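Local coordinates for lysozyme inhibitor LprI-like N-terminal domain-containing protein (Burkholderia thailandensis, PDB 6AR7) that is of unknown function but belongs to the LprI family, so it may act as a lysozyme inhibitor, at residues Gln47-Ala52 / Ser113-Leu118; Arg84-Trp89 / Ala191-Ala196; Lys91-Leu96 / Val184-Glu189; Ala99-Thr104 / Lys218-Thr223; Phe162-Tyr167 / Gly211-Thr216. All blocks are in the same frame, centred on the assembly; numbering follows the deposited sequence. Where two conformers were deposited one is given.

In the fold
The fold is all-helical, without strands, and the five contacts tie six of its seven helices into one bundle. Contact 1 joins helices 42-70 and 107-136. Contacts 2 and 3, centres about 10 Å apart, follow each other along the same antiparallel pair, 73-101 with 180-197; contact 4 brings the end of 73-101 to helix 203-223, which contact 5 then pairs with 155-174. Helix 73-101 therefore serves three contacts. Contact 1 lies farthest from contacts 2 and 5, centres about 22 Å from each, and its loop closes before contact 5 opens. Contacts 2, 3 and 4 bridge the early and late parts of the chain, the two regions with LprI sequence similarity, so these pack as one body.

Contact 1: Gln47-Ala52 / Ser113-Leu118; sequences QCMDEA and SADMRL
Met49, built as selenomethionine, pushes its terminal methyl against the backbone of the facing helix: CE is 3.4 Å from Asp115 N, with Asp115 CB and Ala114 CB close by. A bend at the end of the chain (chi3 66°) swings CE into that position. Deeper in, Leu118 lays CD1 4.1 Å from Ala52 CB, and its other methyl approaches Met49 CB; Met30 of helix 25-34 touches both Ala52 and Leu118, so this flank is buried. The helices 42-70 and 107-136 of this all-helical bundle run nearly parallel here, 10° apart, but their axes are 9.3 Å from each other, and side chains rather than backbones fill the gap. The other flank is polar and looser. Arg117 NH2 donates to Asp50 OD1 at 2.7 Å, a salt bridge on the syn lone pair, with OD1 close to the guanidinium plane. The carboxylate is turned 46° from that plane, and the one hydrogen bond is to OD1. Both residues have two conformers, so the bridge describes one of them. Asp50 OD1 has a second charged partner in Arg53, and a water donates both to OD1 and to Ala114 O, its oxygen 3.0 Å from the latter, linking the helices.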
# COMPACT_ATOMS: atom_id res chain seq x y z
N GLN A 47 16.23 9.95 -5.73
CA GLN A 47 15.84 9.94 -7.13
C GLN A 47 15.79 8.52 -7.68
O GLN A 47 14.89 8.19 -8.46
CB GLN A 47 16.78 10.80 -7.97
CG GLN A 47 16.26 11.03 -9.38
CD GLN A 47 17.25 11.78 -10.26
OE1 GLN A 47 18.18 12.42 -9.78
NE2 GLN A 47 17.04 11.70 -11.57
N CYS A 48 16.75 7.67 -7.31
CA CYS A 48 16.65 6.27 -7.73
C CYS A 48 15.34 5.66 -7.25
O CYS A 48 14.65 4.95 -8.00
CB CYS A 48 17.82 5.46 -7.22
SG CYS A 48 19.44 5.80 -7.96
N MSE A 49 14.96 5.94 -6.00
CA MSE A 49 13.76 5.34 -5.44
C MSE A 49 12.53 5.91 -6.11
O MSE A 49 11.58 5.17 -6.38
CB MSE A 49 13.70 5.58 -3.92
CG MSE A 49 14.93 5.02 -3.25
SE MSE A 49 15.17 5.67 -1.37
CE MSE A 49 13.58 4.73 -0.79
N ASP A 50 12.56 7.22 -6.40
CA ASP A 50 11.43 7.82 -7.09
C ASP A 50 11.28 7.25 -8.50
O ASP A 50 10.15 7.05 -8.98
CB ASP A 50 11.58 9.35 -7.12
CG ASP A 50 11.33 10.01 -5.75
OD1 ASP A 50 10.69 9.38 -4.88
OD2 ASP A 50 11.78 11.15 -5.56
N GLU A 51 12.39 6.98 -9.19
CA GLU A 51 12.31 6.37 -10.52
C GLU A 51 11.74 4.95 -10.43
O GLU A 51 10.93 4.55 -11.27
CB GLU A 51 13.69 6.36 -11.18
CG GLU A 51 14.10 7.73 -11.74
CD GLU A 51 15.60 7.87 -11.95
OE1 GLU A 51 16.34 6.91 -11.63
OE2 GLU A 51 16.04 8.95 -12.42
N ALA A 52 12.14 4.20 -9.41
CA ALA A 52 11.59 2.86 -9.19
C ALA A 52 10.09 2.94 -8.92
O ALA A 52 9.31 2.13 -9.44
CB ALA A 52 12.32 2.18 -8.03
N SER A 113 10.77 8.62 4.26
CA SER A 113 9.61 9.15 3.55
C SER A 113 9.58 8.65 2.11
O SER A 113 8.51 8.27 1.60
CB SER A 113 9.66 10.68 3.60
OG SER A 113 8.58 11.26 2.91
N ALA A 114 10.73 8.66 1.43
CA ALA A 114 10.79 8.16 0.06
C ALA A 114 10.42 6.68 -0.00
O ALA A 114 9.65 6.27 -0.88
CB ALA A 114 12.18 8.40 -0.52
N ASP A 115 10.93 5.87 0.92
CA ASP A 115 10.55 4.46 0.93
C ASP A 115 9.06 4.28 1.25
O ASP A 115 8.41 3.38 0.69
CB ASP A 115 11.41 3.69 1.93
CG ASP A 115 11.32 2.19 1.75
OD1 ASP A 115 11.51 1.72 0.62
OD2 ASP A 115 11.03 1.49 2.74
N MSE A 116 8.50 5.14 2.09
CA MSE A 116 7.05 5.18 2.35
C MSE A 116 6.23 5.32 1.08
O MSE A 116 5.15 4.77 0.96
CB MSE A 116 6.69 6.35 3.27
CG MSE A 116 7.00 6.20 4.74
SE MSE A 116 5.33 6.43 5.71
CE MSE A 116 4.60 4.73 5.13
N ARG A 117 6.74 6.14 0.15
CA ARG A 117 6.03 6.40 -1.10
C ARG A 117 6.22 5.26 -2.09
O ARG A 117 5.31 4.98 -2.89
CB ARG A 117 6.53 7.69 -1.76
CG ARG A 117 6.50 8.94 -0.89
CD ARG A 117 6.74 10.21 -1.73
NE ARG A 117 8.03 10.25 -2.43
CZ ARG A 117 9.15 10.78 -1.93
NH1 ARG A 117 9.15 11.32 -0.72
NH2 ARG A 117 10.28 10.78 -2.64
N LEU A 118 7.37 4.59 -2.05
CA LEU A 118 7.70 3.53 -3.00
C LEU A 118 6.95 2.23 -2.71
O LEU A 118 6.30 1.67 -3.59
CB LEU A 118 9.21 3.29 -2.97
CG LEU A 118 9.79 2.00 -3.58
CD1 LEU A 118 9.45 1.94 -5.09
CD2 LEU A 118 11.33 1.94 -3.35
O HOH W 1 9.84 7.10 -3.79

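Contact 2: Arg84-Trp89 / Ala191-Ala196; sequences RRWLAW and AAFSDA
Phe193 and Arg85 meet where the two helices come closest, with Arg85 CB 3.6 Å from Phe193 CA. Phe193 buries the most surface, and its ring meets two tryptophans of helix 73-101, both from the same side of its plane. Trp86 lies alongside and turns the edge of its five-membered ring to the phenyl face: a T-shaped (edge-to-face) pair with centroids 4.9 Å apart and planes at 60°. Trp86 CD1 carries this approach, 3.5 Å from Phe193 CZ and above the ring near its rim. Trp89 is nearly parallel to Phe193 but slid well aside, meeting it mainly through Trp89 CE3, 4.0 Å from Phe193 CD2. Arg85 covers the outer side of the contact with its aliphatic part. Bent at chi2 (-65°), its chain brings CG to 4.1 Å from Ala196 CB and its end past the methyl of Ala192. The helix axes here are 8.3 Å apart and antiparallel, at 161°. No hydrogen bond joins the two segments: Arg85 NE pairs with Glu81 and Trp89 NE1 with Glu93, both on the same helix, and Arg124 adds a cation-pi contact to Trp86. The junction therefore rests on aromatic and aliphatic packing.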
# COMPACT_ATOMS: atom_id res chain seq x y z
N ARG A 84 -10.54 1.85 -7.70
CA ARG A 84 -11.08 3.16 -7.40
C ARG A 84 -10.81 3.53 -5.94
O ARG A 84 -10.44 4.66 -5.63
CB ARG A 84 -12.58 3.17 -7.70
CG ARG A 84 -12.97 3.48 -9.16
CD ARG A 84 -14.50 3.63 -9.34
NE ARG A 84 -15.28 2.44 -8.97
CZ ARG A 84 -15.62 1.45 -9.80
NH1 ARG A 84 -15.25 1.49 -11.07
NH2 ARG A 84 -16.33 0.42 -9.36
N ARG A 85 -10.97 2.55 -5.04
CA ARG A 85 -10.74 2.80 -3.62
C ARG A 85 -9.26 2.96 -3.32
O ARG A 85 -8.87 3.77 -2.47
CB ARG A 85 -11.33 1.67 -2.78
CG ARG A 85 -12.84 1.49 -2.90
CD ARG A 85 -13.60 2.68 -2.35
NE ARG A 85 -15.04 2.44 -2.32
CZ ARG A 85 -15.93 3.28 -1.78
NH1 ARG A 85 -15.52 4.40 -1.21
NH2 ARG A 85 -17.22 2.98 -1.80
N TRP A 86 -8.42 2.20 -4.02
CA TRP A 86 -6.98 2.32 -3.80
C TRP A 86 -6.50 3.71 -4.17
O TRP A 86 -5.73 4.35 -3.43
CB TRP A 86 -6.25 1.26 -4.60
CG TRP A 86 -4.80 1.24 -4.32
CD1 TRP A 86 -4.19 0.72 -3.21
CD2 TRP A 86 -3.74 1.74 -5.16
NE1 TRP A 86 -2.83 0.87 -3.31
CE2 TRP A 86 -2.52 1.49 -4.49
CE3 TRP A 86 -3.71 2.37 -6.41
CZ2 TRP A 86 -1.29 1.85 -5.02
CZ3 TRP A 86 -2.47 2.73 -6.95
CH2 TRP A 86 -1.28 2.47 -6.25
N LEU A 87 -6.93 4.20 -5.34
CA LEU A 87 -6.51 5.51 -5.80
C LEU A 87 -6.96 6.61 -4.85
O LEU A 87 -6.20 7.55 -4.58
CB LEU A 87 -7.06 5.76 -7.20
CG LEU A 87 -6.37 4.91 -8.27
CD1 LEU A 87 -7.13 5.00 -9.59
CD2 LEU A 87 -4.93 5.37 -8.42
N ALA A 88 -8.19 6.53 -4.34
CA ALA A 88 -8.66 7.55 -3.41
C ALA A 88 -7.86 7.51 -2.11
O ALA A 88 -7.54 8.57 -1.54
CB ALA A 88 -10.15 7.38 -3.11
N TRP A 89 -7.54 6.32 -1.62
CA TRP A 89 -6.70 6.23 -0.43
C TRP A 89 -5.33 6.84 -0.68
O TRP A 89 -4.85 7.67 0.11
CB TRP A 89 -6.58 4.78 0.03
CG TRP A 89 -5.44 4.60 1.02
CD1 TRP A 89 -5.19 5.37 2.12
CD2 TRP A 89 -4.42 3.60 0.99
NE1 TRP A 89 -4.06 4.92 2.76
CE2 TRP A 89 -3.57 3.84 2.08
CE3 TRP A 89 -4.13 2.54 0.11
CZ2 TRP A 89 -2.45 3.04 2.35
CZ3 TRP A 89 -3.02 1.74 0.38
CH2 TRP A 89 -2.20 1.99 1.49
N ALA A 191 -9.57 2.02 4.90
CA ALA A 191 -10.48 0.97 5.34
C ALA A 191 -11.49 0.63 4.26
O ALA A 191 -11.82 -0.54 4.06
CB ALA A 191 -11.21 1.38 6.63
N ALA A 192 -11.98 1.64 3.53
CA ALA A 192 -12.85 1.37 2.39
C ALA A 192 -12.11 0.59 1.30
O ALA A 192 -12.70 -0.27 0.64
CB ALA A 192 -13.40 2.69 1.84
N PHE A 193 -10.82 0.88 1.08
CA PHE A 193 -10.03 0.06 0.17
C PHE A 193 -9.91 -1.37 0.69
O PHE A 193 -10.15 -2.34 -0.05
CB PHE A 193 -8.64 0.68 -0.05
CG PHE A 193 -7.61 -0.29 -0.59
CD1 PHE A 193 -7.71 -0.79 -1.88
CD2 PHE A 193 -6.52 -0.66 0.18
CE1 PHE A 193 -6.76 -1.68 -2.37
CE2 PHE A 193 -5.56 -1.54 -0.30
CZ PHE A 193 -5.68 -2.05 -1.58
N SER A 194 -9.56 -1.52 1.97
CA SER A 194 -9.47 -2.84 2.58
C SER A 194 -10.77 -3.61 2.39
O SER A 194 -10.75 -4.79 2.01
CB SER A 194 -9.13 -2.70 4.06
OG SER A 194 -9.02 -3.96 4.67
N ASP A 195 -11.91 -2.97 2.64
CA ASP A 195 -13.18 -3.68 2.48
C ASP A 195 -13.38 -4.13 1.04
O ASP A 195 -13.88 -5.23 0.79
CB ASP A 195 -14.36 -2.80 2.92
CG ASP A 195 -14.38 -2.54 4.43
OD1 ASP A 195 -13.75 -3.31 5.19
OD2 ASP A 195 -15.04 -1.57 4.84
N ALA A 196 -12.99 -3.31 0.07
CA ALA A 196 -13.22 -3.68 -1.32
C ALA A 196 -12.44 -4.93 -1.69
O ALA A 196 -12.89 -5.72 -2.54
CB ALA A 196 -12.85 -2.51 -2.24

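Contact 3: Lys91-Leu96 / Val184-Glu189; sequences KDEAHL and VAAQRE
Asp92 and Glu189 reach across the groove with their carboxylates, Asp92 OD2 standing 2.6 Å from Glu189 OE2. The side chains approach at a slant, their carboxylate planes 29° apart, each with a single oxygen leading. Both acids have CG anti to the carbonyl carbon, and beyond CG the glutamate is extended, which lets it span the gap to the shorter aspartate. Two oxygens this close suggest that one acid is probably protonated. Beside them the contact centres on the methyl of Ala186. It points at helix 73-101, where Leu96 CD2 lies 3.9 Å from Ala186 CB and Glu93 OE1, which accepts from Trp89 NE1, comes to 3.4 Å from the same atom. A bend at chi2 (77°) brings the Glu93 carboxylate nearer to helix 180-197. The small Ala186 suits a backbone approach of 5.0 Å between Glu93 CA and Ala186 CA, and the axes cross at -144°, 8.3 Å apart. Helix 203-223 covers the inner side: Arg213 forms a salt bridge to Glu93 OE2 and a probable hydrogen bond to Gln187 OE1, while Phe220 packs on Leu96. Helix 155-174 lies beyond helix 180-197, where Met164 and Tyr168 touch Gln187.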
# COMPACT_ATOMS: atom_id res chain seq x y z
N LYS A 91 -4.41 9.11 -2.72
CA LYS A 91 -4.46 10.57 -2.81
C LYS A 91 -4.42 11.22 -1.43
O LYS A 91 -3.70 12.19 -1.22
CB LYS A 91 -5.71 11.01 -3.58
N ASP A 92 -5.21 10.71 -0.47
CA ASP A 92 -5.20 11.33 0.85
C ASP A 92 -4.03 10.85 1.72
O ASP A 92 -3.53 11.61 2.55
CB ASP A 92 -6.52 11.09 1.57
CG ASP A 92 -7.58 12.11 1.18
OD1 ASP A 92 -7.22 13.15 0.59
OD2 ASP A 92 -8.77 11.89 1.49
N GLU A 93 -3.55 9.63 1.51
CA GLU A 93 -2.39 9.18 2.26
C GLU A 93 -1.17 10.07 2.00
O GLU A 93 -0.35 10.29 2.90
CB GLU A 93 -2.10 7.73 1.91
CG GLU A 93 -0.99 7.09 2.71
CD GLU A 93 -1.43 6.70 4.11
OE1 GLU A 93 -2.65 6.74 4.40
OE2 GLU A 93 -0.54 6.35 4.91
N ALA A 94 -1.04 10.61 0.78
CA ALA A 94 0.06 11.53 0.51
C ALA A 94 -0.00 12.75 1.43
O ALA A 94 1.03 13.26 1.87
CB ALA A 94 0.05 11.96 -0.95
N HIS A 95 -1.22 13.23 1.74
CA HIS A 95 -1.34 14.34 2.68
C HIS A 95 -0.90 13.93 4.07
O HIS A 95 -0.32 14.73 4.81
CB HIS A 95 -2.79 14.84 2.74
CG HIS A 95 -3.37 15.25 1.42
ND1 HIS A 95 -2.62 15.83 0.43
CD2 HIS A 95 -4.63 15.15 0.94
CE1 HIS A 95 -3.39 16.08 -0.61
NE2 HIS A 95 -4.62 15.68 -0.33
N LEU A 96 -1.20 12.69 4.46
CA LEU A 96 -0.79 12.21 5.77
C LEU A 96 0.72 12.05 5.84
O LEU A 96 1.35 12.40 6.84
CB LEU A 96 -1.48 10.87 6.09
CG LEU A 96 -1.02 10.13 7.35
CD1 LEU A 96 -1.18 11.00 8.59
CD2 LEU A 96 -1.82 8.80 7.50
N VAL A 184 -7.46 10.98 9.98
CA VAL A 184 -8.83 10.47 9.94
C VAL A 184 -9.25 10.19 8.50
O VAL A 184 -9.76 9.11 8.18
CB VAL A 184 -9.80 11.47 10.61
CG1 VAL A 184 -11.24 10.98 10.47
CG2 VAL A 184 -9.44 11.67 12.08
N ALA A 185 -9.00 11.15 7.61
CA ALA A 185 -9.43 11.00 6.22
C ALA A 185 -8.66 9.87 5.52
O ALA A 185 -9.25 9.04 4.81
CB ALA A 185 -9.26 12.33 5.49
N ALA A 186 -7.33 9.83 5.70
CA ALA A 186 -6.55 8.78 5.04
C ALA A 186 -6.95 7.40 5.53
O ALA A 186 -7.10 6.46 4.72
CB ALA A 186 -5.06 8.99 5.27
N GLN A 187 -7.15 7.25 6.84
CA GLN A 187 -7.47 5.94 7.40
C GLN A 187 -8.85 5.48 6.95
O GLN A 187 -9.06 4.29 6.69
CB GLN A 187 -7.42 6.00 8.92
CG GLN A 187 -7.66 4.66 9.56
CD GLN A 187 -6.57 3.66 9.23
OE1 GLN A 187 -5.48 4.03 8.77
NE2 GLN A 187 -6.84 2.40 9.48
N ARG A 188 -9.81 6.40 6.88
CA ARG A 188 -11.14 6.03 6.41
C ARG A 188 -11.08 5.51 4.97
O ARG A 188 -11.73 4.51 4.64
CB ARG A 188 -12.07 7.23 6.51
CG ARG A 188 -13.45 7.02 5.94
CD ARG A 188 -14.34 8.24 6.22
NE ARG A 188 -13.80 9.48 5.65
CZ ARG A 188 -13.56 10.59 6.36
NH1 ARG A 188 -13.83 10.61 7.66
NH2 ARG A 188 -13.05 11.66 5.77
N GLU A 189 -10.29 6.14 4.11
CA GLU A 189 -10.25 5.63 2.75
C GLU A 189 -9.42 4.36 2.65
O GLU A 189 -9.72 3.50 1.82
CB GLU A 189 -9.79 6.71 1.79
CG GLU A 189 -10.95 7.62 1.44
CD GLU A 189 -10.51 8.95 0.92
OE1 GLU A 189 -11.31 9.61 0.20
OE2 GLU A 189 -9.37 9.34 1.23

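Contact 4: Ala99-Thr104 / Lys218-Thr223; sequences AVYETT and KRFSET
Val100 and Phe220 are the closest backbone pair, their CA atoms 6.7 Å apart, near the C-terminal end of helix 73-101 and opposite the last turns of helix 203-223. The chain makes a type I beta turn from Tyr101 to Thr104, and Tyr101 O takes two bonds from Thr104, one from its N and one from its OG1. Across the contact Val100 sets a methyl over the Phe220 ring: CG2 stands 4.2 Å from the centroid and 24° off the normal, a CH-pi contact, with CG1 3.8 Å from Phe220 CD1. Tyr101 comes to the edge of the same ring, CE2 4.0 Å from Phe220 CE1, and its side chain crosses that of Phe220 at about a right angle. Thr223 packs beside both. Its CG2, anti to the backbone N, lies 3.7 Å from both Tyr101 CE1 and Thr104 CG2, while the hydroxyl turns back to donate to Arg219 O from above the carbonyl plane. One water donates to Thr223 OG1 and sits very close to Tyr101 OH, joining the two hydroxyls at the polar side. Among the neighbouring helices, 107-136 places Ala112 on Tyr101 and Tyr109 on Thr104, 155-174 places Leu171 on Phe220, and Leu96 and Val97 of helix 73-101 complete the surroundings of that ring.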
# COMPACT_ATOMS: atom_id res chain seq x y z
N ALA A 99 2.15 15.54 6.28
CA ALA A 99 1.92 16.08 7.61
C ALA A 99 2.85 15.45 8.64
O ALA A 99 3.32 16.13 9.55
CB ALA A 99 0.46 15.87 8.02
N VAL A 100 3.14 14.16 8.51
CA VAL A 100 4.04 13.53 9.47
C VAL A 100 5.47 14.00 9.25
O VAL A 100 6.15 14.42 10.19
CB VAL A 100 3.93 11.99 9.40
CG1 VAL A 100 5.11 11.34 10.13
CG2 VAL A 100 2.61 11.53 10.03
N TYR A 101 5.96 13.94 8.02
CA TYR A 101 7.38 14.17 7.80
C TYR A 101 7.77 15.64 7.73
O TYR A 101 8.96 15.95 7.86
CB TYR A 101 7.84 13.44 6.55
CG TYR A 101 8.02 11.96 6.81
CD1 TYR A 101 9.18 11.48 7.40
CD2 TYR A 101 7.03 11.05 6.47
CE1 TYR A 101 9.36 10.12 7.63
CE2 TYR A 101 7.19 9.69 6.69
CZ TYR A 101 8.36 9.24 7.27
OH TYR A 101 8.52 7.90 7.49
N GLU A 102 6.81 16.56 7.58
CA GLU A 102 7.18 17.97 7.66
C GLU A 102 7.50 18.39 9.09
O GLU A 102 8.00 19.50 9.30
CB GLU A 102 6.08 18.85 7.08
CG GLU A 102 4.82 18.93 7.93
CD GLU A 102 3.81 19.93 7.38
OE1 GLU A 102 4.13 20.60 6.37
OE2 GLU A 102 2.70 20.04 7.96
N THR A 103 7.23 17.55 10.09
CA THR A 103 7.63 17.86 11.45
C THR A 103 9.00 17.30 11.80
O THR A 103 9.41 17.39 12.96
CB THR A 103 6.59 17.32 12.46
OG1 THR A 103 6.73 15.90 12.59
CG2 THR A 103 5.18 17.64 12.01
N THR A 104 9.70 16.70 10.82
CA THR A 104 10.99 16.05 10.98
C THR A 104 12.08 16.85 10.29
O THR A 104 11.82 17.74 9.48
CB THR A 104 10.99 14.64 10.36
OG1 THR A 104 10.98 14.74 8.92
CG2 THR A 104 9.78 13.87 10.80
N LYS A 218 2.57 2.42 12.79
CA LYS A 218 3.57 2.32 13.85
C LYS A 218 4.76 3.22 13.55
O LYS A 218 5.27 3.93 14.43
CB LYS A 218 4.00 0.87 14.01
CG LYS A 218 5.11 0.64 15.02
CD LYS A 218 5.50 -0.83 15.08
CE LYS A 218 6.50 -1.09 16.20
NZ LYS A 218 7.72 -1.80 15.70
N ARG A 219 5.23 3.19 12.31
CA ARG A 219 6.34 4.04 11.93
C ARG A 219 5.96 5.50 12.07
O ARG A 219 6.75 6.31 12.57
CB ARG A 219 6.80 3.74 10.49
CG ARG A 219 7.89 4.66 10.03
CD ARG A 219 8.50 4.19 8.68
NE ARG A 219 8.92 2.79 8.77
CZ ARG A 219 10.04 2.37 9.36
NH1 ARG A 219 10.88 3.24 9.90
NH2 ARG A 219 10.32 1.07 9.40
N PHE A 220 4.75 5.87 11.63
CA PHE A 220 4.29 7.24 11.81
C PHE A 220 4.34 7.63 13.27
O PHE A 220 4.78 8.73 13.62
CB PHE A 220 2.87 7.39 11.29
CG PHE A 220 2.76 7.52 9.82
CD1 PHE A 220 3.82 7.97 9.07
CD2 PHE A 220 1.58 7.17 9.18
CE1 PHE A 220 3.69 8.11 7.72
CE2 PHE A 220 1.45 7.30 7.82
CZ PHE A 220 2.51 7.76 7.09
N SER A 221 3.84 6.75 14.14
CA SER A 221 3.75 7.08 15.56
C SER A 221 5.13 7.30 16.16
O SER A 221 5.28 8.08 17.10
CB SER A 221 3.02 5.98 16.33
OG SER A 221 3.84 4.84 16.45
N GLU A 222 6.15 6.64 15.60
CA GLU A 222 7.53 6.81 16.06
C GLU A 222 8.23 7.97 15.38
O GLU A 222 9.34 8.33 15.77
CB GLU A 222 8.33 5.54 15.81
CG GLU A 222 7.82 4.32 16.55
CD GLU A 222 8.36 3.02 15.95
OE1 GLU A 222 8.81 3.05 14.78
OE2 GLU A 222 8.34 1.98 16.64
N THR A 223 7.59 8.58 14.40
CA THR A 223 8.21 9.62 13.59
C THR A 223 7.65 11.00 13.86
O THR A 223 8.42 11.95 14.00
CB THR A 223 8.04 9.28 12.10
OG1 THR A 223 8.66 8.02 11.82
CG2 THR A 223 8.67 10.36 11.24
O HOH W 2 10.09 7.56 9.46

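Contact 5: Phe162-Tyr167 / Gly211-Thr216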
# COMPACT_ATOMS: atom_id res chain seq x y z
N PHE A 162 -6.55 -5.22 16.05
CA PHE A 162 -6.28 -4.67 17.38
C PHE A 162 -5.02 -3.82 17.36
O PHE A 162 -4.99 -2.72 17.94
CB PHE A 162 -6.15 -5.81 18.39
CG PHE A 162 -5.95 -5.34 19.80
CD1 PHE A 162 -7.04 -5.03 20.60
CD2 PHE A 162 -4.67 -5.19 20.32
CE1 PHE A 162 -6.87 -4.59 21.90
CE2 PHE A 162 -4.49 -4.74 21.62
CZ PHE A 162 -5.60 -4.45 22.41
N ASP A 163 -3.95 -4.31 16.73
CA ASP A 163 -2.71 -3.55 16.65
C ASP A 163 -2.89 -2.28 15.84
O ASP A 163 -2.37 -1.22 16.20
CB ASP A 163 -1.61 -4.40 16.04
CG ASP A 163 -0.97 -5.34 17.05
OD1 ASP A 163 -1.26 -5.20 18.26
OD2 ASP A 163 -0.14 -6.18 16.63
N MSE A 164 -3.62 -2.36 14.74
CA MSE A 164 -3.84 -1.20 13.89
C MSE A 164 -4.49 -0.07 14.67
O MSE A 164 -4.03 1.05 14.64
CB MSE A 164 -4.70 -1.56 12.70
CG MSE A 164 -4.45 -0.64 11.53
SE MSE A 164 -5.82 -0.89 10.17
CE MSE A 164 -7.39 -0.33 11.19
N ASN A 165 -5.59 -0.38 15.38
CA ASN A 165 -6.28 0.67 16.11
C ASN A 165 -5.44 1.18 17.26
O ASN A 165 -5.51 2.37 17.60
CB ASN A 165 -7.66 0.16 16.56
CG ASN A 165 -8.60 -0.05 15.37
OD1 ASN A 165 -8.65 0.79 14.46
ND2 ASN A 165 -9.33 -1.16 15.36
N ARG A 166 -4.62 0.31 17.85
CA ARG A 166 -3.68 0.73 18.88
C ARG A 166 -2.68 1.75 18.35
O ARG A 166 -2.47 2.81 18.95
CB ARG A 166 -2.95 -0.50 19.42
CG ARG A 166 -1.97 -0.22 20.50
CD ARG A 166 -1.70 -1.48 21.27
NE ARG A 166 -0.79 -2.40 20.58
CZ ARG A 166 0.53 -2.31 20.65
NH1 ARG A 166 1.10 -1.35 21.37
NH2 ARG A 166 1.29 -3.19 20.01
N TYR A 167 -2.02 1.44 17.24
CA TYR A 167 -1.09 2.41 16.69
C TYR A 167 -1.81 3.61 16.08
O TYR A 167 -1.27 4.72 16.13
CB TYR A 167 -0.16 1.74 15.67
CG TYR A 167 0.88 0.91 16.38
CD1 TYR A 167 1.92 1.53 17.07
CD2 TYR A 167 0.83 -0.49 16.38
CE1 TYR A 167 2.88 0.79 17.74
CE2 TYR A 167 1.79 -1.24 17.05
CZ TYR A 167 2.81 -0.59 17.73
OH TYR A 167 3.77 -1.32 18.39
N GLY A 211 -1.88 -5.98 8.38
CA GLY A 211 -0.55 -5.93 8.98
C GLY A 211 0.34 -4.88 8.32
O GLY A 211 1.14 -4.23 9.00
N ALA A 212 0.19 -4.69 7.00
CA ALA A 212 0.93 -3.64 6.32
C ALA A 212 0.52 -2.26 6.81
O ALA A 212 1.37 -1.39 7.03
CB ALA A 212 0.73 -3.74 4.80
N ARG A 213 -0.79 -2.05 7.02
CA ARG A 213 -1.23 -0.77 7.56
C ARG A 213 -0.75 -0.59 9.01
O ARG A 213 -0.38 0.52 9.40
CB ARG A 213 -2.75 -0.66 7.46
CG ARG A 213 -3.30 0.73 7.84
CD ARG A 213 -2.68 1.83 6.99
NE ARG A 213 -3.34 3.13 7.21
CZ ARG A 213 -2.90 4.29 6.72
NH1 ARG A 213 -1.80 4.32 5.99
NH2 ARG A 213 -3.56 5.43 6.96
N VAL A 214 -0.72 -1.67 9.80
CA VAL A 214 -0.16 -1.59 11.15
C VAL A 214 1.26 -1.01 11.12
O VAL A 214 1.61 -0.11 11.89
CB VAL A 214 -0.17 -2.97 11.84
CG1 VAL A 214 0.62 -2.90 13.13
CG2 VAL A 214 -1.60 -3.46 12.16
N ALA A 215 2.09 -1.55 10.22
CA ALA A 215 3.49 -1.13 10.15
C ALA A 215 3.63 0.33 9.75
O ALA A 215 4.47 1.06 10.30
CB ALA A 215 4.25 -2.04 9.17
N THR A 216 2.80 0.80 8.81
CA THR A 216 2.82 2.20 8.44
C THR A 216 2.47 3.09 9.64
O THR A 216 3.19 4.04 9.96
CB THR A 216 1.86 2.47 7.28
OG1 THR A 216 2.25 1.71 6.12
CG2 THR A 216 1.84 3.95 6.94
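Met164 and Val214 bring the two backbones close, their CA atoms 4.6 Å apart, where helices 155-174 and 203-223 run nearly parallel, at 22° with axes 8.7 Å from each other. In this up-and-down helical fold the intervening helix 180-197 runs back, so the first and third run the same way, and here they lie side by side. Val214 is the wedge between them and buries the most surface. Its two methyls divide the work: CG1, anti to the backbone N (chi1 170°), lies 4.0 Å from Asp163 CB and 4.1 Å from Tyr167 CD2, while CG2 packs 3.7 Å from Met164 CB. Tyr167 meets the valine obliquely and continues along helix 203-223 to Leu217 and Ser221. Met164, a selenomethionine, slants past Arg213, its SE 3.8 Å from Arg213 CG, before its end leads away toward Gln187 and Trp190 of helix 180-197. That aliphatic touch is all that Arg213 gives here, for its guanidinium is engaged with Glu93 of helix 73-101 and with helix 180-197. No hydrogen bond joins the segments, and the contact is packing alone. Its tightest point is on the backbone, where Val214 CG2 comes to 3.5 Å from Met164 N.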